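Local atomic coordinates of exodeoxyribonuclease III (Archaeoglobus fulgidus, PDB entry 2VOA), a protein that acts as an AP endonuclease on DNA with abasic sites, and probably also as a metal-dependent 3'-5' exonuclease on double-stranded DNA. Residues Asn10-Arg15 / Gln34-Glu39; Ala5-Asn10 / His248-Ala253. The protein carries 1 engineered substitution. All blocks are in the same frame, centred on the assembly; numbering follows the deposited sequence.

Contact 1. Residues Asn10-Arg15 / Gln34-Glu39. With nucleotides of chain C.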
# COMPACT_ATOMS: atom_id res chain seq x y z
N ASN A 10 -13.88 1.83 3.52
CA ASN A 10 -12.66 2.22 4.24
C ASN A 10 -11.61 2.91 3.34
O ASN A 10 -10.50 2.40 3.15
CB ASN A 10 -12.06 1.07 5.08
CG ASN A 10 -10.80 1.48 5.83
OD1 ASN A 10 -10.70 2.62 6.28
ND2 ASN A 10 -9.83 0.57 5.93
N SER A 11 -12.00 4.06 2.79
CA SER A 11 -11.21 4.91 1.87
C SER A 11 -11.36 4.45 0.41
O SER A 11 -10.76 3.44 -0.03
CB SER A 11 -9.73 5.05 2.23
OG SER A 11 -9.09 6.00 1.37
N ILE A 12 -12.16 5.21 -0.34
CA ILE A 12 -12.44 4.82 -1.72
C ILE A 12 -11.15 4.78 -2.56
O ILE A 12 -10.97 3.87 -3.39
CB ILE A 12 -13.57 5.67 -2.38
CG1 ILE A 12 -13.97 5.12 -3.76
CG2 ILE A 12 -13.19 7.15 -2.44
CD1 ILE A 12 -14.35 3.64 -3.80
N ARG A 13 -10.25 5.73 -2.32
CA ARG A 13 -9.00 5.80 -3.11
C ARG A 13 -8.08 4.60 -2.85
O ARG A 13 -7.24 4.26 -3.69
CB ARG A 13 -8.28 7.12 -2.85
CG ARG A 13 -8.90 8.33 -3.54
CD ARG A 13 -8.21 9.61 -3.06
NE ARG A 13 -8.36 9.70 -1.60
CZ ARG A 13 -7.85 10.64 -0.82
NH1 ARG A 13 -7.12 11.65 -1.31
NH2 ARG A 13 -8.09 10.56 0.48
N SER A 14 -8.28 3.95 -1.70
CA SER A 14 -7.55 2.73 -1.35
C SER A 14 -8.35 1.44 -1.61
O SER A 14 -7.89 0.36 -1.26
CB SER A 14 -7.10 2.77 0.11
OG SER A 14 -6.02 3.68 0.26
N ARG A 15 -9.53 1.55 -2.24
CA ARG A 15 -10.42 0.39 -2.44
C ARG A 15 -10.99 0.24 -3.85
O ARG A 15 -11.86 -0.62 -4.09
CB ARG A 15 -11.56 0.40 -1.40
CG ARG A 15 -11.97 -1.00 -0.86
CD ARG A 15 -10.82 -1.65 -0.07
NE ARG A 15 -10.46 -0.81 1.09
CZ ARG A 15 -9.35 -0.91 1.79
NH1 ARG A 15 -8.43 -1.82 1.48
NH2 ARG A 15 -9.14 -0.08 2.81
N GLN A 34 -19.93 4.18 2.15
CA GLN A 34 -19.58 4.99 3.31
C GLN A 34 -18.10 4.93 3.61
O GLN A 34 -17.40 4.00 3.16
CB GLN A 34 -20.35 4.53 4.55
CG GLN A 34 -21.87 4.43 4.31
CD GLN A 34 -22.22 3.14 3.64
OE1 GLN A 34 -21.57 2.11 3.87
NE2 GLN A 34 -23.24 3.19 2.80
N GLU A 35 -17.64 5.88 4.42
CA GLU A 35 -16.21 6.04 4.72
C GLU A 35 -15.34 6.08 3.46
O GLU A 35 -14.33 5.39 3.35
CB GLU A 35 -15.73 5.01 5.77
CG GLU A 35 -16.20 5.41 7.14
CD GLU A 35 -15.45 4.74 8.27
OE1 GLU A 35 -15.78 3.58 8.60
OE2 GLU A 35 -14.56 5.40 8.88
N THR A 36 -15.77 6.90 2.50
CA THR A 36 -14.98 7.20 1.30
C THR A 36 -13.68 7.93 1.64
O THR A 36 -12.68 7.82 0.90
CB THR A 36 -15.78 8.02 0.26
OG1 THR A 36 -16.22 9.24 0.87
CG2 THR A 36 -17.02 7.24 -0.21
N LYS A 37 -13.71 8.70 2.73
CA LYS A 37 -12.51 9.36 3.28
C LYS A 37 -11.77 10.20 2.23
O LYS A 37 -10.53 10.09 2.01
CB LYS A 37 -11.59 8.35 3.95
CG LYS A 37 -12.19 7.67 5.16
CD LYS A 37 -11.26 6.61 5.73
CE LYS A 37 -11.94 5.96 6.92
NZ LYS A 37 -11.13 4.88 7.53
N VAL A 38 -12.53 11.06 1.55
CA VAL A 38 -11.92 11.90 0.50
C VAL A 38 -12.70 13.20 0.33
O VAL A 38 -13.93 13.21 0.43
CB VAL A 38 -11.82 11.10 -0.85
CG1 VAL A 38 -13.20 10.77 -1.43
CG2 VAL A 38 -10.93 11.84 -1.86
N GLU A 39 -11.99 14.30 0.10
CA GLU A 39 -12.66 15.55 -0.22
C GLU A 39 -13.24 15.44 -1.62
O GLU A 39 -12.68 14.74 -2.48
CB GLU A 39 -11.73 16.75 -0.08
CG GLU A 39 -10.46 16.66 -0.90
CD GLU A 39 -9.30 15.97 -0.16
OE1 GLU A 39 -9.40 14.76 0.15
OE2 GLU A 39 -8.26 16.66 0.04
P DG C 3 -5.49 -0.71 4.01
OP1 DG C 3 -6.23 -1.87 3.47
OP2 DG C 3 -4.06 -0.48 3.65
O5' DG C 3 -6.26 0.64 3.65
C5' DG C 3 -5.75 1.93 3.88
C4' DG C 3 -6.85 2.73 4.54
O4' DG C 3 -7.08 2.23 5.88
C3' DG C 3 -6.55 4.21 4.69
O3' DG C 3 -6.90 4.89 3.52
C2' DG C 3 -7.47 4.56 5.86
C1' DG C 3 -7.20 3.36 6.75
N9 DG C 3 -6.03 3.45 7.63
C8 DG C 3 -4.86 2.71 7.55
N7 DG C 3 -3.99 2.99 8.47
C5 DG C 3 -4.59 3.99 9.23
C6 DG C 3 -4.11 4.68 10.37
O6 DG C 3 -3.02 4.53 10.95
N1 DG C 3 -5.03 5.62 10.84
C2 DG C 3 -6.27 5.84 10.27
N2 DG C 3 -7.03 6.79 10.83
N3 DG C 3 -6.73 5.19 9.18
C4 DG C 3 -5.85 4.28 8.72
P DG C 4 -5.88 5.86 2.76
OP1 DG C 4 -6.43 6.07 1.40
OP2 DG C 4 -4.50 5.33 2.93
O5' DG C 4 -5.97 7.24 3.56
C5' DG C 4 -7.24 7.89 3.71
C4' DG C 4 -7.27 8.75 4.96
O4' DG C 4 -7.10 7.91 6.12
C3' DG C 4 -6.17 9.79 5.08
O3' DG C 4 -6.54 10.95 4.37
C2' DG C 4 -6.18 10.04 6.60
C1' DG C 4 -6.37 8.61 7.11
N9 DG C 4 -5.10 7.92 7.41
C8 DG C 4 -4.51 6.88 6.72
N7 DG C 4 -3.39 6.46 7.25
C5 DG C 4 -3.20 7.28 8.38
C6 DG C 4 -2.15 7.33 9.36
O6 DG C 4 -1.13 6.62 9.43
N1 DG C 4 -2.35 8.33 10.32
C2 DG C 4 -3.45 9.17 10.35
N2 DG C 4 -3.50 10.08 11.35
N3 DG C 4 -4.43 9.14 9.44
C4 DG C 4 -4.25 8.17 8.49
O HOH W 1 -10.12 7.85 -0.18
O HOH W 2 -8.64 12.71 2.22
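Ser11 and Thr36 bring their CA atoms within 4.4 Å where two loops run 41° apart, and the backbones are joined by hydrogen bonds from Ser11 N to Glu35 O and from Ile12 N to Thr36 O. Beside this seam Lys37, extended beyond CG, passes Ser11 and ends with NZ 2.6 Å from Asn10 OD1, nearly in line with the amide C=O. Asn10 ND2 donates to O4' of DG3 of chain C at 3.2 Å and is also hydrogen-bonded to the Tyr203 hydroxyl. A leucine in place of Asn10 would probably leave the Lys37 ammonium without this acceptor and the sugar oxygen without its donor. Both loops follow neighbouring parallel strands of the DNase I-like fold, and the first of them meets the DNA backbone: Ser11 OG and Ser14 OG converge on one phosphate oxygen, OP1 of DG4 of chain C. Water 1 is gripped four times, accepting from Arg13 N and NE while donating to Ser11 OG and Thr36 O. Arg13, bent at chi3 (-59°), lays one guanidinium face against Val38, whose CG2 lies 3.4 Å from Arg13 NE. Arg13 NH2 makes a weak hydrogen bond to Lys37 O at 2.9 Å.

Contact 2. Residues Ala5-Asn10 / His248-Ala253. With nucleotides of chain C.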
# COMPACT_ATOMS: atom_id res chain seq x y z
N ALA A 5 -27.23 -2.02 -3.28
CA ALA A 5 -26.22 -2.50 -2.35
C ALA A 5 -25.68 -1.36 -1.49
O ALA A 5 -25.82 -0.17 -1.84
CB ALA A 5 -25.10 -3.18 -3.11
N THR A 6 -25.09 -1.73 -0.36
CA THR A 6 -24.40 -0.79 0.52
C THR A 6 -23.03 -1.33 0.92
O THR A 6 -22.89 -2.54 1.17
CB THR A 6 -25.28 -0.38 1.76
OG1 THR A 6 -24.59 0.60 2.55
CG2 THR A 6 -25.67 -1.56 2.65
N PHE A 7 -22.04 -0.46 1.02
CA PHE A 7 -20.64 -0.92 1.23
C PHE A 7 -19.81 0.17 1.89
O PHE A 7 -19.58 1.21 1.27
CB PHE A 7 -20.04 -1.31 -0.14
CG PHE A 7 -18.69 -2.01 -0.10
CD1 PHE A 7 -18.18 -2.62 1.05
CD2 PHE A 7 -17.94 -2.08 -1.28
CE1 PHE A 7 -16.93 -3.27 1.02
CE2 PHE A 7 -16.69 -2.72 -1.31
CZ PHE A 7 -16.18 -3.32 -0.16
N ASN A 8 -19.35 -0.09 3.12
CA ASN A 8 -18.35 0.76 3.77
C ASN A 8 -16.99 0.36 3.19
O ASN A 8 -16.54 -0.76 3.36
CB ASN A 8 -18.42 0.58 5.29
CG ASN A 8 -17.39 1.41 6.01
OD1 ASN A 8 -16.24 1.53 5.54
ND2 ASN A 8 -17.78 1.99 7.14
N VAL A 9 -16.38 1.29 2.45
CA VAL A 9 -15.20 0.97 1.64
C VAL A 9 -13.85 1.21 2.34
O VAL A 9 -12.79 0.82 1.82
CB VAL A 9 -15.22 1.75 0.27
CG1 VAL A 9 -16.46 1.38 -0.53
CG2 VAL A 9 -15.15 3.27 0.51
N ASN A 10 -13.88 1.83 3.52
CA ASN A 10 -12.66 2.22 4.24
C ASN A 10 -11.61 2.91 3.34
O ASN A 10 -10.50 2.40 3.15
CB ASN A 10 -12.06 1.07 5.08
CG ASN A 10 -10.80 1.48 5.83
OD1 ASN A 10 -10.70 2.62 6.28
ND2 ASN A 10 -9.83 0.57 5.93
N HIS A 248 -15.38 -4.06 6.06
CA HIS A 248 -16.80 -4.38 5.84
C HIS A 248 -17.01 -5.23 4.57
O HIS A 248 -16.16 -5.22 3.66
CB HIS A 248 -17.62 -3.09 5.73
CG HIS A 248 -17.72 -2.35 7.02
ND1 HIS A 248 -18.91 -2.22 7.72
CD2 HIS A 248 -16.80 -1.64 7.71
CE1 HIS A 248 -18.70 -1.51 8.81
NE2 HIS A 248 -17.43 -1.16 8.84
N LEU A 249 -18.17 -5.91 4.52
CA LEU A 249 -18.65 -6.63 3.33
C LEU A 249 -19.77 -5.81 2.65
O LEU A 249 -20.55 -5.13 3.35
CB LEU A 249 -19.31 -7.96 3.76
CG LEU A 249 -18.51 -9.17 4.21
CD1 LEU A 249 -17.81 -8.92 5.54
CD2 LEU A 249 -19.44 -10.36 4.33
N PRO A 250 -19.91 -5.89 1.30
CA PRO A 250 -21.14 -5.33 0.71
C PRO A 250 -22.38 -6.09 1.19
O PRO A 250 -22.33 -7.33 1.37
CB PRO A 250 -20.96 -5.59 -0.80
CG PRO A 250 -19.51 -5.66 -1.00
CD PRO A 250 -19.01 -6.40 0.24
N LEU A 251 -23.46 -5.36 1.38
CA LEU A 251 -24.76 -5.94 1.68
C LEU A 251 -25.63 -5.63 0.45
O LEU A 251 -25.64 -4.47 -0.00
CB LEU A 251 -25.34 -5.35 2.97
CG LEU A 251 -26.71 -5.89 3.40
CD1 LEU A 251 -26.61 -7.38 3.78
CD2 LEU A 251 -27.29 -5.03 4.55
N VAL A 252 -26.27 -6.66 -0.10
CA VAL A 252 -26.98 -6.58 -1.39
C VAL A 252 -28.45 -6.95 -1.19
O VAL A 252 -28.74 -7.92 -0.48
CB VAL A 252 -26.35 -7.54 -2.45
CG1 VAL A 252 -27.01 -7.37 -3.83
CG2 VAL A 252 -24.83 -7.34 -2.54
N ALA A 253 -29.36 -6.18 -1.78
CA ALA A 253 -30.78 -6.56 -1.78
C ALA A 253 -31.30 -6.52 -3.21
O ALA A 253 -30.88 -5.66 -4.01
CB ALA A 253 -31.60 -5.58 -0.92
P DG C 3 -5.49 -0.71 4.01
OP1 DG C 3 -6.23 -1.87 3.47
OP2 DG C 3 -4.06 -0.48 3.65
O5' DG C 3 -6.26 0.64 3.65
C5' DG C 3 -5.75 1.93 3.88
C4' DG C 3 -6.85 2.73 4.54
O4' DG C 3 -7.08 2.23 5.88
C3' DG C 3 -6.55 4.21 4.69
O3' DG C 3 -6.90 4.89 3.52
C2' DG C 3 -7.47 4.56 5.86
C1' DG C 3 -7.20 3.36 6.75
N9 DG C 3 -6.03 3.45 7.63
C8 DG C 3 -4.86 2.71 7.55
N7 DG C 3 -3.99 2.99 8.47
C5 DG C 3 -4.59 3.99 9.23
C6 DG C 3 -4.11 4.68 10.37
O6 DG C 3 -3.02 4.53 10.95
N1 DG C 3 -5.03 5.62 10.84
C2 DG C 3 -6.27 5.84 10.27
N2 DG C 3 -7.03 6.79 10.83
N3 DG C 3 -6.73 5.19 9.18
C4 DG C 3 -5.85 4.28 8.72
O HOH W 3 -20.61 -2.50 4.32
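Leu251 O is approached by two donors of the neighbouring strand: Thr6 N at 2.8 Å, and, less strongly, the CA-H of Ala5. Leu251 N returns a hydrogen bond to Thr6 O, which closes the hydrogen-bonded pair of an antiparallel ladder whose next pair, Ala5 with Val252, is non-hydrogen-bonded. Thr6 CG2 lies alongside Leu251 CB on one face of the sheet. Beyond the ladder water 3 bridges the backbones, accepting from Asn8 N and donating to Leu249 O. The Phe7 ring is held between two side chains: Pro250 CG stands over its centre, 3.7 Å from the centroid, and Val9 CG1 covers the opposite face toward the rim. His248 O meets the edge of that ring, 3.4 Å from Phe7 CE1. At the active-site end, the Asn8 amide stacks on the His248 imidazole with planes 4° apart, and Asn8 CB lies 3.5 Å from His248 CG. Asn8, with CG anti to the backbone N (chi1 179°), also forms an Asx turn through OD1 to Asn10 N. Asn8 ND2 is hydrogen-bonded to Asp146 and Glu35, and His248 ND1 to Asp218. The stack and these polar bonds together would restrain the rotation of two groups predicted to bind magnesium.

How the contacts relate
Read from the N terminus, the chain enters contact 2 on strand 2-8, passes through Asn10, which both contacts share, and goes straight into contact 1. Helix 16-26 and strand 30-34 then complete a beta-alpha-beta crossover, and residues 34-39 close this short loop against 10-15. The much longer loop of contact 2, taking in nearly the whole remaining chain, shuts only when 248-253 pairs with the first strand, so the small loop lies within the large one. Strand 2-8 thus has strand 30-34 on one flank and 251-255 on the other. Probable hydrogen bonds link the two contacts: Gln34 NE2, which also holds Asn103, to Thr6 OG1 joins neighbouring strands, and Arg15 NE to Val9 O holds the DNA-contacting loop near the end of strand 2-8.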